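TSC1 N-terminal domain (Chaetomium thermophilum, PDB 7A0M) probably binds lysosomal phosphoinositide lipids as part of the TSC complex, supporting its recruitment to lysosomes and the regulation of mTORC1. Local coordinates at residues B[8-20]-B[31-43]. Numbering follows the deposited sequence.
Sequences SSRDLFRALNSFI and LDAIISSYLERHD
Leu31 opens the interface by splitting its two methyls between two residues of helix 9-20: CD2 packs 3.4 Å from Ala15 CB, while CD1 meets the Phe19 ring near CD1 and CG. Phe19 runs on to Ala74 and Val78 of helix 69-81, which ties this end to the next layer. One turn on, Ile34 is a knob in the hole formed by Asp11, Leu12, Arg14 and Ala15. Its CG2, the branch anti to the backbone N, lies 3.5 Å from Leu12 CA, and its CD1 extends along the groove to Asp11 O and lies 3.5 Å from Arg14 NH2. Ile35 CG1 lies 3.5 Å from Leu12 CD1, the two side chains meeting at a slant. The other Leu12 methyl, CD2, sits over one face of the Tyr38 ring, a CH-pi contact 3.5 Å from the centroid and 16° off the normal; His42 ND1 lies over the rim of the opposite face, and Ser9 CA comes to the ring edge. Without the ring, as with an alanine here, Leu12 CD2 is likely to lose its CH-pi partner and His42 the ring it lies against, opening a gap between the helices. At the far end, Arg41 CD comes 3.4 Å from Ser8 N. The axes of 9-20 and 31-41 run roughly antiparallel (149°), 9.2 Å apart at closest approach, as a helical hairpin at the N-terminal tip of this all-helical domain. The contact between the two is mostly apolar, resting on the fit of methyls and rings.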
ATOM      1  N   SER B   8      55.758  14.510 -47.455  1.00133.05           N
ATOM      2  CA  SER B   8      55.830  15.053 -48.806  1.00142.95           C
ATOM      3  C   SER B   8      54.963  16.303 -48.914  1.00144.48           C
ATOM      4  O   SER B   8      53.953  16.316 -49.620  1.00156.81           O
ATOM      5  CB  SER B   8      55.399  14.001 -49.825  1.00143.81           C
ATOM      6  OG  SER B   8      56.240  12.864 -49.746  1.00147.18           O
ATOM      7  N   SER B   9      55.390  17.352 -48.207  1.00131.22           N
ATOM      8  CA  SER B   9      54.561  18.531 -47.984  1.00110.23           C
ATOM      9  C   SER B   9      54.030  19.113 -49.289  1.00109.48           C
ATOM     10  O   SER B   9      52.816  19.271 -49.468  1.00 99.22           O
ATOM     11  CB  SER B   9      55.368  19.582 -47.222  1.00106.12           C
ATOM     12  OG  SER B   9      56.552  19.908 -47.932  1.00122.47           O
ATOM     13  N   ARG B  10      54.932  19.441 -50.214  1.00127.74           N
ATOM     14  CA  ARG B  10      54.528  20.197 -51.395  1.00129.87           C
ATOM     15  C   ARG B  10      53.620  19.379 -52.305  1.00123.41           C
ATOM     16  O   ARG B  10      52.659  19.913 -52.871  1.00119.94           O
ATOM     17  CB  ARG B  10      55.762  20.684 -52.150  1.00141.17           C
ATOM     18  CG  ARG B  10      56.585  21.688 -51.366  1.00149.01           C
ATOM     19  CD  ARG B  10      57.798  22.153 -52.149  1.00162.36           C
ATOM     20  NE  ARG B  10      58.598  23.102 -51.382  1.00168.61           N
ATOM     21  CZ  ARG B  10      59.742  23.630 -51.802  1.00177.90           C
ATOM     22  NH1 ARG B  10      60.230  23.300 -52.990  1.00184.96           N
ATOM     23  NH2 ARG B  10      60.401  24.485 -51.032  1.00181.40           N
ATOM     24  N   ASP B  11      53.901  18.084 -52.456  1.00123.86           N
ATOM     25  CA  ASP B  11      53.018  17.233 -53.244  1.00127.39           C
ATOM     26  C   ASP B  11      51.658  17.052 -52.587  1.00127.50           C
ATOM     27  O   ASP B  11      50.702  16.662 -53.267  1.00122.92           O
ATOM     28  CB  ASP B  11      53.667  15.870 -53.487  1.00132.46           C
ATOM     29  CG  ASP B  11      54.844  15.947 -54.439  1.00144.64           C
ATOM     30  OD1 ASP B  11      54.945  16.947 -55.182  1.00151.19           O
ATOM     31  OD2 ASP B  11      55.665  15.007 -54.450  1.00152.89           O
ATOM     32  N   LEU B  12      51.546  17.329 -51.285  1.00129.54           N
ATOM     33  CA  LEU B  12      50.245  17.246 -50.631  1.00129.09           C
ATOM     34  C   LEU B  12      49.335  18.379 -51.082  1.00127.76           C
ATOM     35  O   LEU B  12      48.153  18.158 -51.367  1.00126.53           O
ATOM     36  CB  LEU B  12      50.419  17.277 -49.112  1.00128.60           C
ATOM     37  CG  LEU B  12      49.111  17.218 -48.326  1.00123.19           C
ATOM     38  CD1 LEU B  12      48.460  15.870 -48.542  1.00127.23           C
ATOM     39  CD2 LEU B  12      49.320  17.502 -46.849  1.00118.44           C
ATOM     40  N   PHE B  13      49.877  19.596 -51.163  1.00124.92           N
ATOM     41  CA  PHE B  13      49.092  20.750 -51.592  1.00121.80           C
ATOM     42  C   PHE B  13      48.599  20.576 -53.022  1.00127.66           C
ATOM     43  O   PHE B  13      47.469  20.957 -53.351  1.00124.70           O
ATOM     44  CB  PHE B  13      49.926  22.023 -51.466  1.00116.59           C
ATOM     45  CG  PHE B  13      50.352  22.338 -50.059  1.00111.55           C
ATOM     46  CD1 PHE B  13      49.752  21.718 -48.973  1.00108.44           C
ATOM     47  CD2 PHE B  13      51.364  23.253 -49.824  1.00112.71           C
ATOM     48  CE1 PHE B  13      50.152  22.008 -47.682  1.00103.54           C
ATOM     49  CE2 PHE B  13      51.768  23.547 -48.537  1.00111.23           C
ATOM     50  CZ  PHE B  13      51.161  22.925 -47.465  1.00108.05           C
ATOM     51  N   ARG B  14      49.437  19.991 -53.884  1.00130.63           N
ATOM     52  CA  ARG B  14      49.065  19.797 -55.281  1.00139.90           C
ATOM     53  C   ARG B  14      47.839  18.914 -55.396  1.00132.01           C
ATOM     54  O   ARG B  14      46.950  19.169 -56.217  1.00133.35           O
ATOM     55  CB  ARG B  14      50.211  19.126 -56.029  1.00153.90           C
ATOM     56  CG  ARG B  14      49.887  18.804 -57.470  1.00165.20           C
ATOM     57  CD  ARG B  14      51.001  17.999 -58.094  1.00173.23           C
ATOM     58  NE  ARG B  14      51.198  16.788 -57.300  1.00173.48           N
ATOM     59  CZ  ARG B  14      50.538  15.649 -57.503  1.00173.04           C
ATOM     60  NH1 ARG B  14      49.633  15.557 -58.469  1.00176.51           N
ATOM     61  NH2 ARG B  14      50.773  14.601 -56.727  1.00169.45           N
ATOM     62  N   ALA B  15      47.779  17.867 -54.576  1.00121.22           N
ATOM     63  CA  ALA B  15      46.627  16.981 -54.581  1.00118.08           C
ATOM     64  C   ALA B  15      45.389  17.701 -54.066  1.00120.30           C
ATOM     65  O   ALA B  15      44.290  17.521 -54.603  1.00123.59           O
ATOM     66  CB  ALA B  15      46.934  15.742 -53.741  1.00115.24           C
ATOM     67  N   LEU B  16      45.554  18.541 -53.041  1.00120.95           N
ATOM     68  CA  LEU B  16      44.423  19.262 -52.466  1.00118.09           C
ATOM     69  C   LEU B  16      43.847  20.265 -53.458  1.00125.29           C
ATOM     70  O   LEU B  16      42.627  20.334 -53.651  1.00126.83           O
ATOM     71  CB  LEU B  16      44.857  19.983 -51.189  1.00108.58           C
ATOM     72  CG  LEU B  16      45.484  19.154 -50.067  1.00108.59           C
ATOM     73  CD1 LEU B  16      45.915  20.052 -48.912  1.00105.31           C
ATOM     74  CD2 LEU B  16      44.560  18.050 -49.600  1.00111.23           C
ATOM     75  N   ASN B  17      44.716  21.054 -54.090  1.00127.76           N
ATOM     76  CA  ASN B  17      44.262  22.065 -55.036  1.00129.28           C
ATOM     77  C   ASN B  17      43.556  21.431 -56.228  1.00133.25           C
ATOM     78  O   ASN B  17      42.555  21.960 -56.726  1.00128.55           O
ATOM     79  CB  ASN B  17      45.455  22.895 -55.506  1.00135.28           C
ATOM     80  CG  ASN B  17      46.020  23.779 -54.411  1.00135.49           C
ATOM     81  OD1 ASN B  17      45.374  24.724 -53.959  1.00124.26           O
ATOM     82  ND2 ASN B  17      47.243  23.476 -53.981  1.00141.32           N
ATOM     83  N   SER B  18      44.069  20.294 -56.701  1.00138.42           N
ATOM     84  CA  SER B  18      43.431  19.577 -57.801  1.00145.77           C
ATOM     85  C   SER B  18      42.107  18.956 -57.375  1.00140.75           C
ATOM     86  O   SER B  18      41.150  18.925 -58.158  1.00148.99           O
ATOM     87  CB  SER B  18      44.373  18.504 -58.340  1.00151.32           C
ATOM     88  OG  SER B  18      43.699  17.648 -59.245  1.00156.94           O
ATOM     89  N   PHE B  19      42.033  18.451 -56.143  1.00127.28           N
ATOM     90  CA  PHE B  19      40.824  17.769 -55.695  1.00117.41           C
ATOM     91  C   PHE B  19      39.650  18.721 -55.541  1.00117.75           C
ATOM     92  O   PHE B  19      38.507  18.342 -55.821  1.00117.96           O
ATOM     93  CB  PHE B  19      41.064  17.044 -54.375  1.00 98.09           C
ATOM     94  CG  PHE B  19      39.793  16.576 -53.716  1.00 93.31           C
ATOM     95  CD1 PHE B  19      39.068  15.527 -54.258  1.00 94.07           C
ATOM     96  CD2 PHE B  19      39.322  17.183 -52.566  1.00 86.99           C
ATOM     97  CE1 PHE B  19      37.905  15.089 -53.665  1.00 90.92           C
ATOM     98  CE2 PHE B  19      38.151  16.750 -51.970  1.00 83.97           C
ATOM     99  CZ  PHE B  19      37.444  15.701 -52.520  1.00 86.22           C
ATOM    100  N   ILE B  20      39.895  19.944 -55.069  1.00117.75           N
ATOM    101  CA  ILE B  20      38.783  20.854 -54.815  1.00121.08           C
ATOM    102  C   ILE B  20      38.004  21.109 -56.097  1.00133.18           C
ATOM    103  O   ILE B  20      36.768  21.069 -56.108  1.00134.51           O
ATOM    104  CB  ILE B  20      39.312  22.165 -54.202  1.00119.29           C
ATOM    105  CG1 ILE B  20      39.848  21.919 -52.790  1.00107.58           C
ATOM    106  CG2 ILE B  20      38.230  23.226 -54.190  1.00124.11           C
ATOM    107  CD1 ILE B  20      38.835  21.330 -51.835  1.00103.95           C
ATOM    108  N   LEU B  31      44.822  10.877 -53.460  1.00141.55           N
ATOM    109  CA  LEU B  31      44.867  11.899 -52.422  1.00136.25           C
ATOM    110  C   LEU B  31      45.166  11.310 -51.051  1.00128.01           C
ATOM    111  O   LEU B  31      45.976  11.865 -50.302  1.00129.04           O
ATOM    112  CB  LEU B  31      43.546  12.651 -52.357  1.00134.09           C
ATOM    113  CG  LEU B  31      42.932  13.303 -53.580  1.00139.51           C
ATOM    114  CD1 LEU B  31      41.678  13.885 -53.043  1.00135.63           C
ATOM    115  CD2 LEU B  31      43.813  14.385 -54.153  1.00143.26           C
ATOM    116  N   ASP B  32      44.496  10.210 -50.691  1.00119.31           N
ATOM    117  CA  ASP B  32      44.703   9.625 -49.371  1.00113.04           C
ATOM    118  C   ASP B  32      46.133   9.133 -49.197  1.00114.24           C
ATOM    119  O   ASP B  32      46.665   9.161 -48.082  1.00106.38           O
ATOM    120  CB  ASP B  32      43.722   8.477 -49.127  1.00116.25           C
ATOM    121  CG  ASP B  32      42.271   8.898 -49.283  1.00120.76           C
ATOM    122  OD1 ASP B  32      41.907  10.009 -48.846  1.00119.04           O
ATOM    123  OD2 ASP B  32      41.482   8.098 -49.829  1.00125.07           O
ATOM    124  N   ALA B  33      46.767   8.682 -50.281  1.00121.81           N
ATOM    125  CA  ALA B  33      48.135   8.186 -50.185  1.00130.01           C
ATOM    126  C   ALA B  33      49.110   9.295 -49.819  1.00129.54           C
ATOM    127  O   ALA B  33      49.983   9.100 -48.967  1.00136.10           O
ATOM    128  CB  ALA B  33      48.546   7.528 -51.502  1.00140.90           C
ATOM    129  N   ILE B  34      48.982  10.464 -50.451  1.00122.83           N
ATOM    130  CA  ILE B  34      49.874  11.575 -50.132  1.00114.72           C
ATOM    131  C   ILE B  34      49.636  12.060 -48.706  1.00106.77           C
ATOM    132  O   ILE B  34      50.581  12.420 -47.992  1.00103.27           O
ATOM    133  CB  ILE B  34      49.705  12.712 -51.153  1.00112.72           C
ATOM    134  CG1 ILE B  34      49.951  12.198 -52.571  1.00111.90           C
ATOM    135  CG2 ILE B  34      50.702  13.809 -50.869  1.00113.42           C
ATOM    136  CD1 ILE B  34      49.748  13.248 -53.642  1.00113.03           C
ATOM    137  N   ILE B  35      48.373  12.088 -48.272  1.00105.98           N
ATOM    138  CA  ILE B  35      48.048  12.535 -46.919  1.00103.24           C
ATOM    139  C   ILE B  35      48.705  11.632 -45.882  1.00108.35           C
ATOM    140  O   ILE B  35      49.299  12.108 -44.907  1.00109.08           O
ATOM    141  CB  ILE B  35      46.521  12.591 -46.723  1.00100.20           C
ATOM    142  CG1 ILE B  35      45.909  13.712 -47.564  1.00100.13           C
ATOM    143  CG2 ILE B  35      46.175  12.782 -45.255  1.00 98.40           C
ATOM    144  CD1 ILE B  35      44.413  13.857 -47.407  1.00 98.10           C
ATOM    145  N   SER B  36      48.599  10.314 -46.070  1.00110.07           N
ATOM    146  CA  SER B  36      49.173   9.377 -45.106  1.00108.96           C
ATOM    147  C   SER B  36      50.685   9.542 -44.994  1.00107.59           C
ATOM    148  O   SER B  36      51.236   9.566 -43.888  1.00107.85           O
ATOM    149  CB  SER B  36      48.816   7.945 -45.501  1.00112.90           C
ATOM    150  OG  SER B  36      49.535   7.004 -44.724  1.00115.58           O
ATOM    151  N   SER B  37      51.376   9.651 -46.131  1.00111.97           N
ATOM    152  CA  SER B  37      52.819   9.876 -46.098  1.00119.71           C
ATOM    153  C   SER B  37      53.168  11.231 -45.495  1.00117.02           C
ATOM    154  O   SER B  37      54.201  11.365 -44.829  1.00118.42           O
ATOM    155  CB  SER B  37      53.411   9.750 -47.498  1.00122.02           C
ATOM    156  OG  SER B  37      54.797  10.045 -47.480  1.00133.16           O
ATOM    157  N   TYR B  38      52.331  12.247 -45.727  1.00108.18           N
ATOM    158  CA  TYR B  38      52.566  13.557 -45.125  1.00106.22           C
ATOM    159  C   TYR B  38      52.529  13.470 -43.606  1.00107.45           C
ATOM    160  O   TYR B  38      53.438  13.953 -42.921  1.00108.64           O
ATOM    161  CB  TYR B  38      51.523  14.555 -45.627  1.00100.65           C
ATOM    162  CG  TYR B  38      51.513  15.864 -44.869  1.00100.78           C
ATOM    163  CD1 TYR B  38      52.369  16.899 -45.218  1.00103.33           C
ATOM    164  CD2 TYR B  38      50.646  16.063 -43.801  1.00 92.95           C
ATOM    165  CE1 TYR B  38      52.362  18.096 -44.523  1.00103.83           C
ATOM    166  CE2 TYR B  38      50.634  17.251 -43.101  1.00 90.96           C
ATOM    167  CZ  TYR B  38      51.493  18.266 -43.466  1.00 99.01           C
ATOM    168  OH  TYR B  38      51.481  19.453 -42.771  1.00101.25           O
ATOM    169  N   LEU B  39      51.474  12.863 -43.058  1.00101.89           N
ATOM    170  CA  LEU B  39      51.374  12.720 -41.613  1.00 97.28           C
ATOM    171  C   LEU B  39      52.463  11.809 -41.061  1.00 99.68           C
ATOM    172  O   LEU B  39      52.747  11.855 -39.859  1.00102.45           O
ATOM    173  CB  LEU B  39      49.991  12.189 -41.235  1.00 88.99           C
ATOM    174  CG  LEU B  39      48.817  13.065 -41.681  1.00 84.86           C
ATOM    175  CD1 LEU B  39      47.487  12.413 -41.330  1.00 85.91           C
ATOM    176  CD2 LEU B  39      48.917  14.452 -41.067  1.00 82.70           C
ATOM    177  N   GLU B  40      53.083  10.994 -41.917  1.00109.09           N
ATOM    178  CA  GLU B  40      54.135  10.092 -41.464  1.00115.40           C
ATOM    179  C   GLU B  40      55.399  10.858 -41.095  1.00121.57           C
ATOM    180  O   GLU B  40      55.915  10.720 -39.980  1.00124.25           O
ATOM    181  CB  GLU B  40      54.421   9.046 -42.546  1.00121.91           C
ATOM    182  CG  GLU B  40      55.808   8.422 -42.487  1.00129.58           C
ATOM    183  CD  GLU B  40      56.768   9.057 -43.475  1.00136.95           C
ATOM    184  OE1 GLU B  40      56.321   9.433 -44.580  1.00136.75           O
ATOM    185  OE2 GLU B  40      57.964   9.189 -43.144  1.00139.49           O
ATOM    186  N   ARG B  41      55.913  11.675 -42.015  1.00121.78           N
ATOM    187  CA  ARG B  41      57.178  12.361 -41.775  1.00124.07           C
ATOM    188  C   ARG B  41      57.013  13.664 -41.006  1.00118.03           C
ATOM    189  O   ARG B  41      58.006  14.376 -40.812  1.00121.21           O
ATOM    190  CB  ARG B  41      57.906  12.623 -43.097  1.00130.67           C
ATOM    191  CG  ARG B  41      57.321  13.739 -43.942  1.00126.65           C
ATOM    192  CD  ARG B  41      58.243  14.089 -45.103  1.00130.08           C
ATOM    193  NE  ARG B  41      59.507  14.666 -44.650  1.00134.49           N
ATOM    194  CZ  ARG B  41      59.750  15.972 -44.577  1.00131.73           C
ATOM    195  NH1 ARG B  41      58.815  16.842 -44.932  1.00128.12           N
ATOM    196  NH2 ARG B  41      60.928  16.409 -44.152  1.00132.28           N
ATOM    197  N   HIS B  42      55.804  13.992 -40.557  1.00115.83           N
ATOM    198  CA  HIS B  42      55.547  15.171 -39.735  1.00109.86           C
ATOM    199  C   HIS B  42      55.201  14.673 -38.336  1.00107.45           C
ATOM    200  O   HIS B  42      54.046  14.348 -38.045  1.00104.51           O
ATOM    201  CB  HIS B  42      54.443  16.026 -40.346  1.00105.49           C
ATOM    202  CG  HIS B  42      54.803  16.585 -41.686  1.00111.89           C
ATOM    203  ND1 HIS B  42      54.876  15.808 -42.822  1.00113.92           N
ATOM    204  CD2 HIS B  42      55.132  17.841 -42.069  1.00114.00           C
ATOM    205  CE1 HIS B  42      55.232  16.561 -43.847  1.00112.33           C
ATOM    206  NE2 HIS B  42      55.389  17.800 -43.418  1.00112.82           N
ATOM    207  N   ASP B  43      56.216  14.621 -37.474  1.00113.33           N
ATOM    208  CA  ASP B  43      56.088  14.023 -36.155  1.00111.27           C
ATOM    209  C   ASP B  43      55.697  15.032 -35.085  1.00104.54           C
ATOM    210  O   ASP B  43      55.176  14.633 -34.038  1.00100.74           O
ATOM    211  CB  ASP B  43      57.406  13.342 -35.769  1.00112.98           C
ATOM    212  CG  ASP B  43      57.220  12.245 -34.744  1.00117.44           C
ATOM    213  OD1 ASP B  43      56.057  11.924 -34.425  1.00116.86           O
ATOM    214  OD2 ASP B  43      58.234  11.693 -34.266  1.00119.40           O
TER